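Long-range contacts in coat protein (PDB 4Y6X), which forms the shell of an ilarvirus particle, binds RNA, and probably takes part in packaging the viral genome and starting its translation: residues E61-Y65 and K116-L121; N23-T29 and Y145-K151. All coordinates share one frame; numbering follows the deposited sequence.

Both contacts belong to one antiparallel sheet of the jelly-roll barrel, and they illustrate how such a sheet is assembled from distant parts of the chain. Across it the strands run 25-30, 140-150, 63-73 and 107-117, so interaction 1 joins the last two and interaction 2 the first two, at opposite margins of the sheet. Their centres lie about 12 Å apart, and the inner strands 63-73 and 140-150 bind each other directly: Tyr65 N is 2.8 Å from Ala148 O, and Lys63 N is 2.9 Å from Ser150 OG. Interaction 2 also faces the second subunit of the domain-swapped dimer, whereas interaction 1 touches no other chain of the assembly.

Interaction 1 (E61-Y65 and K116-L121); sequences ETKFY and KLLNQL
Phe64 and Lys116 meet where strand 63-73 of the jelly-roll barrel borders the end of strand 107-117, which leads into a short, weakly bonded helical turn, 118-121. Phe64 N donates to Lys116 O at 2.9 Å, a moderately bent bond (148°), while the return bond from Lys116 N to Phe64 O is weak.

The side chain of Phe64 shows how a single ring can join a strand to the helical turn that follows its neighbour. CB meets both Lys116 O and the CD1 methyl of Leu121, the methyl at 3.7 Å, and both remain near CG. With CG anti to its own carbonyl carbon (chi1 -68°), the ring swings out to the strand end: CD1 comes 3.3 Å from Lys116 O, which lies at the ring edge in its plane. CE1 is the outermost atom of Phe64 to meet the other segment, 3.7 Å from Leu118 N and 4.0 Å from Leu118 CB. One face of the ring carries the CG2 methyl of Thr62, offset toward the rim. Beyond the two segments, Phe48 meets the ring edge-to-face, and Ile147 and Ile149 pack against the side chain from strand 140-150, so the ring belongs to the barrel interior.

Lys63 and Leu117 run side by side, pointing the same way, CG of the lysine 4.0 Å from the leucine CD1. At the turn into the helix, Gln120 OE1 accepts a nearly straight bond from Leu117 N, which sits above its carbonyl plane. A water lies 2.6 Å from Thr62 O and accepts from Leu118 N at 2.8 Å, linking the two segments.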
ATOM      1  N   GLU A  61       3.341  -6.173  17.197  1.00 39.95           N
ATOM      2  CA  GLU A  61       2.444  -5.971  18.331  1.00 40.82           C
ATOM      3  C   GLU A  61       0.954  -5.767  17.938  1.00 37.54           C
ATOM      4  O   GLU A  61       0.097  -5.707  18.796  1.00 32.28           O
ATOM      5  CB  GLU A  61       2.910  -4.741  19.145  1.00 45.75           C
ATOM      6  N   THR A  62       0.628  -5.656  16.652  1.00 36.07           N
ATOM      7  CA  THR A  62      -0.756  -5.386  16.287  1.00 31.72           C
ATOM      8  C   THR A  62      -1.657  -6.585  16.595  1.00 27.02           C
ATOM      9  O   THR A  62      -1.338  -7.676  16.218  1.00 31.58           O
ATOM     10  CB  THR A  62      -0.858  -5.049  14.797  1.00 35.44           C
ATOM     11  OG1 THR A  62      -0.039  -3.905  14.532  1.00 34.63           O
ATOM     12  CG2 THR A  62      -2.336  -4.718  14.415  1.00 35.50           C
ATOM     13  N   LYS A  63      -2.779  -6.362  17.234  1.00 25.04           N
ATOM     14  CA  LYS A  63      -3.810  -7.372  17.352  1.00 28.61           C
ATOM     15  C   LYS A  63      -4.887  -7.150  16.252  1.00 26.39           C
ATOM     16  O   LYS A  63      -5.217  -6.029  15.926  1.00 26.88           O
ATOM     17  CB  LYS A  63      -4.437  -7.290  18.721  1.00 35.28           C
ATOM     18  CG  LYS A  63      -3.485  -7.682  19.847  1.00 44.65           C
ATOM     19  CD  LYS A  63      -4.133  -7.448  21.211  1.00 56.55           C
ATOM     20  CE  LYS A  63      -3.133  -7.468  22.359  1.00 69.36           C
ATOM     21  NZ  LYS A  63      -2.594  -6.093  22.648  1.00 74.16           N
ATOM     22  N   PHE A  64      -5.444  -8.239  15.735  1.00 25.38           N
ATOM     23  CA  PHE A  64      -6.361  -8.263  14.611  1.00 24.90           C
ATOM     24  C   PHE A  64      -7.714  -8.751  15.077  1.00 25.28           C
ATOM     25  O   PHE A  64      -7.800  -9.789  15.711  1.00 24.86           O
ATOM     26  CB  PHE A  64      -5.832  -9.201  13.569  1.00 24.84           C
ATOM     27  CG  PHE A  64      -4.614  -8.733  12.934  1.00 28.49           C
ATOM     28  CD1 PHE A  64      -3.376  -9.008  13.485  1.00 30.39           C
ATOM     29  CD2 PHE A  64      -4.681  -7.952  11.794  1.00 28.37           C
ATOM     30  CE1 PHE A  64      -2.207  -8.560  12.871  1.00 33.95           C
ATOM     31  CE2 PHE A  64      -3.521  -7.471  11.191  1.00 30.42           C
ATOM     32  CZ  PHE A  64      -2.289  -7.773  11.721  1.00 35.66           C
ATOM     33  N   TYR A  65      -8.756  -7.982  14.803  1.00 23.24           N
ATOM     34  CA  TYR A  65     -10.094  -8.327  15.239  1.00 24.46           C
ATOM     35  C   TYR A  65     -11.074  -8.775  14.157  1.00 25.74           C
ATOM     36  O   TYR A  65     -11.848  -9.673  14.395  1.00 27.65           O
ATOM     37  CB  TYR A  65     -10.692  -7.168  15.969  1.00 24.11           C
ATOM     38  CG  TYR A  65      -9.896  -6.884  17.233  1.00 29.81           C
ATOM     39  CD1 TYR A  65     -10.143  -7.599  18.429  1.00 33.97           C
ATOM     40  CD2 TYR A  65      -8.862  -5.988  17.223  1.00 27.44           C
ATOM     41  CE1 TYR A  65      -9.392  -7.329  19.609  1.00 33.70           C
ATOM     42  CE2 TYR A  65      -8.121  -5.700  18.360  1.00 32.61           C
ATOM     43  CZ  TYR A  65      -8.394  -6.365  19.557  1.00 35.93           C
ATOM     44  OH  TYR A  65      -7.658  -6.062  20.651  1.00 34.23           O
ATOM     45  N   LYS A 116      -6.007 -11.748  17.763  1.00 36.09           N
ATOM     46  CA  LYS A 116      -4.743 -12.436  17.686  1.00 33.72           C
ATOM     47  C   LYS A 116      -3.668 -11.574  17.028  1.00 37.98           C
ATOM     48  O   LYS A 116      -3.978 -10.628  16.282  1.00 30.94           O
ATOM     49  CB  LYS A 116      -4.910 -13.729  16.893  1.00 39.27           C
ATOM     50  CG  LYS A 116      -5.871 -14.776  17.519  1.00 42.10           C
ATOM     51  CD  LYS A 116      -5.857 -16.008  16.617  1.00 50.10           C
ATOM     52  CE  LYS A 116      -6.804 -17.137  17.007  1.00 55.76           C
ATOM     53  NZ  LYS A 116      -7.241 -17.112  18.420  1.00 59.31           N
ATOM     54  N   LEU A 117      -2.412 -11.960  17.230  1.00 38.01           N
ATOM     55  CA  LEU A 117      -1.268 -11.329  16.575  1.00 41.45           C
ATOM     56  C   LEU A 117      -1.003 -11.994  15.255  1.00 37.57           C
ATOM     57  O   LEU A 117      -1.465 -13.109  14.982  1.00 35.00           O
ATOM     58  CB  LEU A 117      -0.013 -11.451  17.422  1.00 45.61           C
ATOM     59  CG  LEU A 117       0.147 -10.527  18.654  1.00 55.06           C
ATOM     60  CD1 LEU A 117      -0.931 -10.782  19.676  1.00 55.34           C
ATOM     61  CD2 LEU A 117       1.515 -10.682  19.315  1.00 60.73           C
ATOM     62  N   LEU A 118      -0.239 -11.314  14.416  1.00 36.64           N
ATOM     63  CA  LEU A 118       0.088 -11.818  13.078  1.00 43.06           C
ATOM     64  C   LEU A 118       0.724 -13.207  13.077  1.00 47.36           C
ATOM     65  O   LEU A 118       0.344 -14.057  12.260  1.00 42.44           O
ATOM     66  CB  LEU A 118       0.979 -10.830  12.318  1.00 45.26           C
ATOM     67  CG  LEU A 118       1.257 -11.203  10.844  1.00 54.20           C
ATOM     68  CD1 LEU A 118      -0.030 -11.454  10.042  1.00 57.44           C
ATOM     69  CD2 LEU A 118       2.095 -10.127  10.177  1.00 58.01           C
ATOM     70  N   ASN A 119       1.642 -13.470  13.996  1.00 47.96           N
ATOM     71  CA  ASN A 119       2.289 -14.772  14.033  1.00 53.20           C
ATOM     72  C   ASN A 119       1.305 -15.909  14.301  1.00 54.17           C
ATOM     73  O   ASN A 119       1.598 -17.052  13.959  1.00 53.08           O
ATOM     74  CB  ASN A 119       3.481 -14.819  15.025  1.00 59.01           C
ATOM     75  CG  ASN A 119       3.110 -14.376  16.433  1.00 64.03           C
ATOM     76  OD1 ASN A 119       2.228 -14.940  17.071  1.00 71.72           O
ATOM     77  ND2 ASN A 119       3.801 -13.359  16.926  1.00 72.10           N
ATOM     78  N   GLN A 120       0.154 -15.606  14.903  1.00 49.68           N
ATOM     79  CA  GLN A 120      -0.899 -16.604  15.108  1.00 46.68           C
ATOM     80  C   GLN A 120      -1.879 -16.742  13.923  1.00 49.94           C
ATOM     81  O   GLN A 120      -2.644 -17.691  13.881  1.00 55.93           O
ATOM     82  CB  GLN A 120      -1.712 -16.266  16.343  1.00 48.69           C
ATOM     83  CG  GLN A 120      -1.030 -16.352  17.682  1.00 56.14           C
ATOM     84  CD  GLN A 120      -1.817 -15.570  18.711  1.00 60.51           C
ATOM     85  OE1 GLN A 120      -1.689 -14.355  18.806  1.00 53.46           O
ATOM     86  NE2 GLN A 120      -2.675 -16.259  19.463  1.00 65.36           N
ATOM     87  N   LEU A 121      -1.857 -15.808  12.976  1.00 42.20           N
ATOM     88  CA  LEU A 121      -2.743 -15.816  11.812  1.00 39.96           C
ATOM     89  C   LEU A 121      -2.012 -16.038  10.497  1.00 42.75           C
ATOM     90  O   LEU A 121      -2.648 -16.176   9.436  1.00 42.83           O
ATOM     91  CB  LEU A 121      -3.483 -14.494  11.721  1.00 37.91           C
ATOM     92  CG  LEU A 121      -4.408 -14.129  12.899  1.00 40.72           C
ATOM     93  CD1 LEU A 121      -4.836 -12.685  12.862  1.00 39.50           C
ATOM     94  CD2 LEU A 121      -5.627 -15.019  12.933  1.00 39.02           C
TER
HETATM   95  O   HOH W   1       0.752  -8.850  15.181  1.00 32.61           O

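Interaction 2 (N23-T29 and Y145-K151); sequences NNQVWVT and YWIAISK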
ATOM      1  N   ASN A  23     -13.662   1.707  20.785  1.00 33.16           N
ATOM      2  CA  ASN A  23     -12.823   2.891  20.748  1.00 35.47           C
ATOM      3  C   ASN A  23     -11.330   2.583  20.731  1.00 30.75           C
ATOM      4  O   ASN A  23     -10.528   3.384  20.280  1.00 36.72           O
ATOM      5  CB  ASN A  23     -13.229   3.715  21.977  1.00 43.63           C
ATOM      6  CG  ASN A  23     -12.722   5.109  21.935  1.00 53.61           C
ATOM      7  OD1 ASN A  23     -12.889   5.817  20.943  1.00 62.67           O
ATOM      8  ND2 ASN A  23     -12.081   5.531  23.024  1.00 58.23           N
ATOM      9  N   ASN A  24     -10.931   1.391  21.137  1.00 26.60           N
ATOM     10  CA  ASN A  24      -9.545   0.995  21.008  1.00 28.92           C
ATOM     11  C   ASN A  24      -9.138   0.230  19.692  1.00 27.10           C
ATOM     12  O   ASN A  24      -8.043  -0.334  19.597  1.00 23.88           O
ATOM     13  CB  ASN A  24      -9.184   0.158  22.202  1.00 27.01           C
ATOM     14  CG  ASN A  24      -9.910  -1.141  22.226  1.00 33.38           C
ATOM     15  OD1 ASN A  24     -10.966  -1.301  21.631  1.00 32.81           O
ATOM     16  ND2 ASN A  24      -9.347  -2.092  22.923  1.00 40.82           N
ATOM     17  N   GLN A  25      -9.982   0.299  18.676  1.00 27.04           N
ATOM     18  CA  GLN A  25      -9.694  -0.328  17.359  1.00 28.73           C
ATOM     19  C   GLN A  25      -9.878   0.693  16.230  1.00 25.73           C
ATOM     20  O   GLN A  25     -10.650   1.584  16.389  1.00 25.80           O
ATOM     21  CB  GLN A  25     -10.699  -1.439  17.151  1.00 29.23           C
ATOM     22  CG  GLN A  25     -10.487  -2.607  18.072  1.00 32.40           C
ATOM     23  CD  GLN A  25     -11.507  -3.710  17.841  1.00 34.53           C
ATOM     24  OE1 GLN A  25     -12.052  -3.840  16.777  1.00 33.89           O
ATOM     25  NE2 GLN A  25     -11.743  -4.509  18.855  1.00 36.91           N
ATOM     26  N   VAL A  26      -9.205   0.494  15.097  1.00 23.20           N
ATOM     27  CA  VAL A  26      -9.444   1.239  13.878  1.00 23.59           C
ATOM     28  C   VAL A  26      -9.520   0.281  12.677  1.00 21.19           C
ATOM     29  O   VAL A  26      -9.049  -0.856  12.729  1.00 20.71           O
ATOM     30  CB  VAL A  26      -8.343   2.277  13.568  1.00 27.28           C
ATOM     31  CG1 VAL A  26      -8.379   3.384  14.600  1.00 31.48           C
ATOM     32  CG2 VAL A  26      -6.961   1.628  13.507  1.00 25.90           C
ATOM     33  N   TRP A  27     -10.093   0.800  11.607  1.00 18.61           N
ATOM     34  CA  TRP A  27     -10.119   0.173  10.301  1.00 20.89           C
ATOM     35  C   TRP A  27      -8.908   0.585   9.539  1.00 24.28           C
ATOM     36  O   TRP A  27      -8.557   1.763   9.543  1.00 27.57           O
ATOM     37  CB  TRP A  27     -11.348   0.593   9.506  1.00 19.05           C
ATOM     38  CG  TRP A  27     -12.651  -0.008   9.985  1.00 20.61           C
ATOM     39  CD1 TRP A  27     -13.683   0.639  10.594  1.00 21.41           C
ATOM     40  CD2 TRP A  27     -13.025  -1.377   9.899  1.00 19.46           C
ATOM     41  NE1 TRP A  27     -14.704  -0.254  10.846  1.00 20.52           N
ATOM     42  CE2 TRP A  27     -14.307  -1.500  10.467  1.00 20.06           C
ATOM     43  CE3 TRP A  27     -12.426  -2.508   9.326  1.00 20.07           C
ATOM     44  CZ2 TRP A  27     -14.970  -2.685  10.517  1.00 19.84           C
ATOM     45  CZ3 TRP A  27     -13.063  -3.689   9.413  1.00 20.11           C
ATOM     46  CH2 TRP A  27     -14.337  -3.784   9.970  1.00 21.03           C
ATOM     47  N   VAL A  28      -8.273  -0.379   8.893  1.00 23.26           N
ATOM     48  CA  VAL A  28      -7.315  -0.101   7.868  1.00 23.74           C
ATOM     49  C   VAL A  28      -7.696  -0.902   6.647  1.00 26.61           C
ATOM     50  O   VAL A  28      -8.483  -1.885   6.736  1.00 21.61           O
ATOM     51  CB  VAL A  28      -5.873  -0.458   8.315  1.00 26.23           C
ATOM     52  CG1 VAL A  28      -5.445   0.428   9.513  1.00 26.47           C
ATOM     53  CG2 VAL A  28      -5.731  -1.920   8.642  1.00 27.04           C
ATOM     54  N   THR A  29      -7.195  -0.501   5.474  1.00 23.36           N
ATOM     55  CA  THR A  29      -7.603  -1.134   4.238  1.00 26.47           C
ATOM     56  C   THR A  29      -6.459  -1.128   3.289  1.00 31.88           C
ATOM     57  O   THR A  29      -5.578  -0.274   3.407  1.00 31.29           O
ATOM     58  CB  THR A  29      -8.803  -0.414   3.555  1.00 31.61           C
ATOM     59  OG1 THR A  29      -9.244  -1.138   2.385  1.00 34.54           O
ATOM     60  CG2 THR A  29      -8.443   1.030   3.074  1.00 31.01           C
ATOM     61  N   TYR A 145      -9.578  -4.862   0.904  1.00 26.84           N
ATOM     62  CA  TYR A 145      -9.612  -5.620   2.153  1.00 27.71           C
ATOM     63  C   TYR A 145      -9.749  -4.634   3.278  1.00 27.43           C
ATOM     64  O   TYR A 145      -9.111  -3.569   3.229  1.00 24.40           O
ATOM     65  CB  TYR A 145      -8.305  -6.310   2.358  1.00 29.05           C
ATOM     66  CG  TYR A 145      -7.893  -7.249   1.253  1.00 32.04           C
ATOM     67  CD1 TYR A 145      -8.650  -8.342   0.936  1.00 37.05           C
ATOM     68  CD2 TYR A 145      -6.731  -7.032   0.546  1.00 30.77           C
ATOM     69  CE1 TYR A 145      -8.258  -9.203  -0.063  1.00 41.36           C
ATOM     70  CE2 TYR A 145      -6.342  -7.853  -0.473  1.00 34.18           C
ATOM     71  CZ  TYR A 145      -7.101  -8.952  -0.766  1.00 41.11           C
ATOM     72  OH  TYR A 145      -6.683  -9.801  -1.750  1.00 41.37           O
ATOM     73  N   TRP A 146     -10.619  -4.927   4.254  1.00 22.57           N
ATOM     74  CA  TRP A 146     -10.765  -4.052   5.428  1.00 21.85           C
ATOM     75  C   TRP A 146     -10.433  -4.900   6.650  1.00 24.03           C
ATOM     76  O   TRP A 146     -10.946  -5.976   6.763  1.00 21.77           O
ATOM     77  CB  TRP A 146     -12.179  -3.516   5.552  1.00 21.68           C
ATOM     78  CG  TRP A 146     -12.438  -2.516   4.577  1.00 23.60           C
ATOM     79  CD1 TRP A 146     -12.935  -2.709   3.336  1.00 25.11           C
ATOM     80  CD2 TRP A 146     -12.167  -1.119   4.685  1.00 22.27           C
ATOM     81  NE1 TRP A 146     -13.005  -1.516   2.661  1.00 25.47           N
ATOM     82  CE2 TRP A 146     -12.568  -0.520   3.471  1.00 24.87           C
ATOM     83  CE3 TRP A 146     -11.692  -0.310   5.699  1.00 26.95           C
ATOM     84  CZ2 TRP A 146     -12.437   0.856   3.213  1.00 25.22           C
ATOM     85  CZ3 TRP A 146     -11.565   1.075   5.456  1.00 26.76           C
ATOM     86  CH2 TRP A 146     -11.965   1.632   4.234  1.00 28.70           C
ATOM     87  N   ILE A 147      -9.589  -4.396   7.536  1.00 20.74           N
ATOM     88  CA  ILE A 147      -9.149  -5.078   8.702  1.00 22.65           C
ATOM     89  C   ILE A 147      -9.308  -4.158   9.899  1.00 22.12           C
ATOM     90  O   ILE A 147      -8.876  -3.004   9.856  1.00 22.12           O
ATOM     91  CB  ILE A 147      -7.702  -5.483   8.539  1.00 24.84           C
ATOM     92  CG1 ILE A 147      -7.545  -6.187   7.224  1.00 30.32           C
ATOM     93  CG2 ILE A 147      -7.270  -6.416   9.636  1.00 27.76           C
ATOM     94  CD1 ILE A 147      -6.110  -6.394   6.829  1.00 35.24           C
ATOM     95  N   ALA A 148      -9.931  -4.661  10.947  1.00 18.95           N
ATOM     96  CA  ALA A 148     -10.016  -3.938  12.196  1.00 20.54           C
ATOM     97  C   ALA A 148      -8.844  -4.412  13.064  1.00 22.31           C
ATOM     98  O   ALA A 148      -8.697  -5.601  13.293  1.00 22.63           O
ATOM     99  CB  ALA A 148     -11.304  -4.210  12.887  1.00 22.13           C
ATOM    100  N   ILE A 149      -8.022  -3.440  13.497  1.00 20.83           N
ATOM    101  CA  ILE A 149      -6.849  -3.677  14.273  1.00 22.22           C
ATOM    102  C   ILE A 149      -6.848  -2.828  15.538  1.00 21.15           C
ATOM    103  O   ILE A 149      -7.584  -1.841  15.651  1.00 19.30           O
ATOM    104  CB  ILE A 149      -5.597  -3.388  13.491  1.00 21.22           C
ATOM    105  CG1 ILE A 149      -5.563  -1.947  13.070  1.00 23.69           C
ATOM    106  CG2 ILE A 149      -5.509  -4.322  12.289  1.00 25.45           C
ATOM    107  CD1 ILE A 149      -4.211  -1.504  12.551  1.00 23.03           C
ATOM    108  N   SER A 150      -5.990  -3.184  16.458  1.00 22.90           N
ATOM    109  CA  SER A 150      -5.710  -2.325  17.625  1.00 25.49           C
ATOM    110  C   SER A 150      -5.217  -0.975  17.154  1.00 25.48           C
ATOM    111  O   SER A 150      -4.417  -0.884  16.204  1.00 25.71           O
ATOM    112  CB  SER A 150      -4.674  -2.982  18.595  1.00 28.98           C
ATOM    113  OG  SER A 150      -3.601  -3.622  17.924  1.00 37.45           O
ATOM    114  N   LYS A 151      -5.756   0.060  17.775  1.00 26.83           N
ATOM    115  CA  LYS A 151      -5.509   1.438  17.368  1.00 28.68           C
ATOM    116  C   LYS A 151      -4.039   1.805  17.591  1.00 34.58           C
ATOM    117  O   LYS A 151      -3.513   1.611  18.671  1.00 34.79           O
ATOM    118  CB  LYS A 151      -6.372   2.372  18.167  1.00 28.80           C
ATOM    119  CG  LYS A 151      -6.190   3.834  17.875  1.00 35.62           C
ATOM    120  CD  LYS A 151      -7.297   4.592  18.657  1.00 35.47           C
ATOM    121  CE  LYS A 151      -8.584   4.624  17.863  1.00 43.10           C
ATOM    122  NZ  LYS A 151      -9.592   5.544  18.453  1.00 49.26           N
TER
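Val26 and Val28 pair with Ile149 and Ile147 in an antiparallel sheet of the jelly-roll barrel, which sets strand 25-30, an outer strand of the sheet within this chain, beside strand 140-150. Each is a hydrogen-bonded pair with reciprocal N-H to O bonds, all four 2.9 Å between N and O. The alternate pairs, Trp27 with Ala148 and Thr29 with Trp146, are non-hydrogen-bonded.

Polar bonds extend this pattern at both ends. Lys151 N donates to Asn24 O, and its side chain, bent at chi3 (-85°), turns back so that NZ reaches Asn23 O at 3.0 Å in the carbonyl plane. That bend also presses CE against Val26 CG1, a tight 3.5 Å approach. At the far end the Thr29 hydroxyl, anti to the backbone N (chi1 -175°), donates from OG1 to Tyr145 O at 2.6 Å, from above the carbonyl plane.

Apolar contacts separate by face. On the face of the aliphatic residues Val26 CG2 meets Ile149 CG1, while Val28 CG1 meets the Ile149 CD1 methyl at 3.8 Å; Ile147 continues this layer toward Phe64 and helix 48-52.

The other face carries the tryptophans, each with a small side chain over its ring. Ala148 CB sits over the six-membered ring of Trp27 in a CH-pi contact, near its rim. Thr29 CB lies over the Trp146 six-membered ring, 3.5 Å from its centroid. In the second subunit, Phe161 meets the Trp146 ring edge-to-face and Pro157 packs on Trp27, so this face forms part of the dimer interface. The two tryptophans also touch directly, Trp27 CE3 lying 3.9 Å from Trp146 CB.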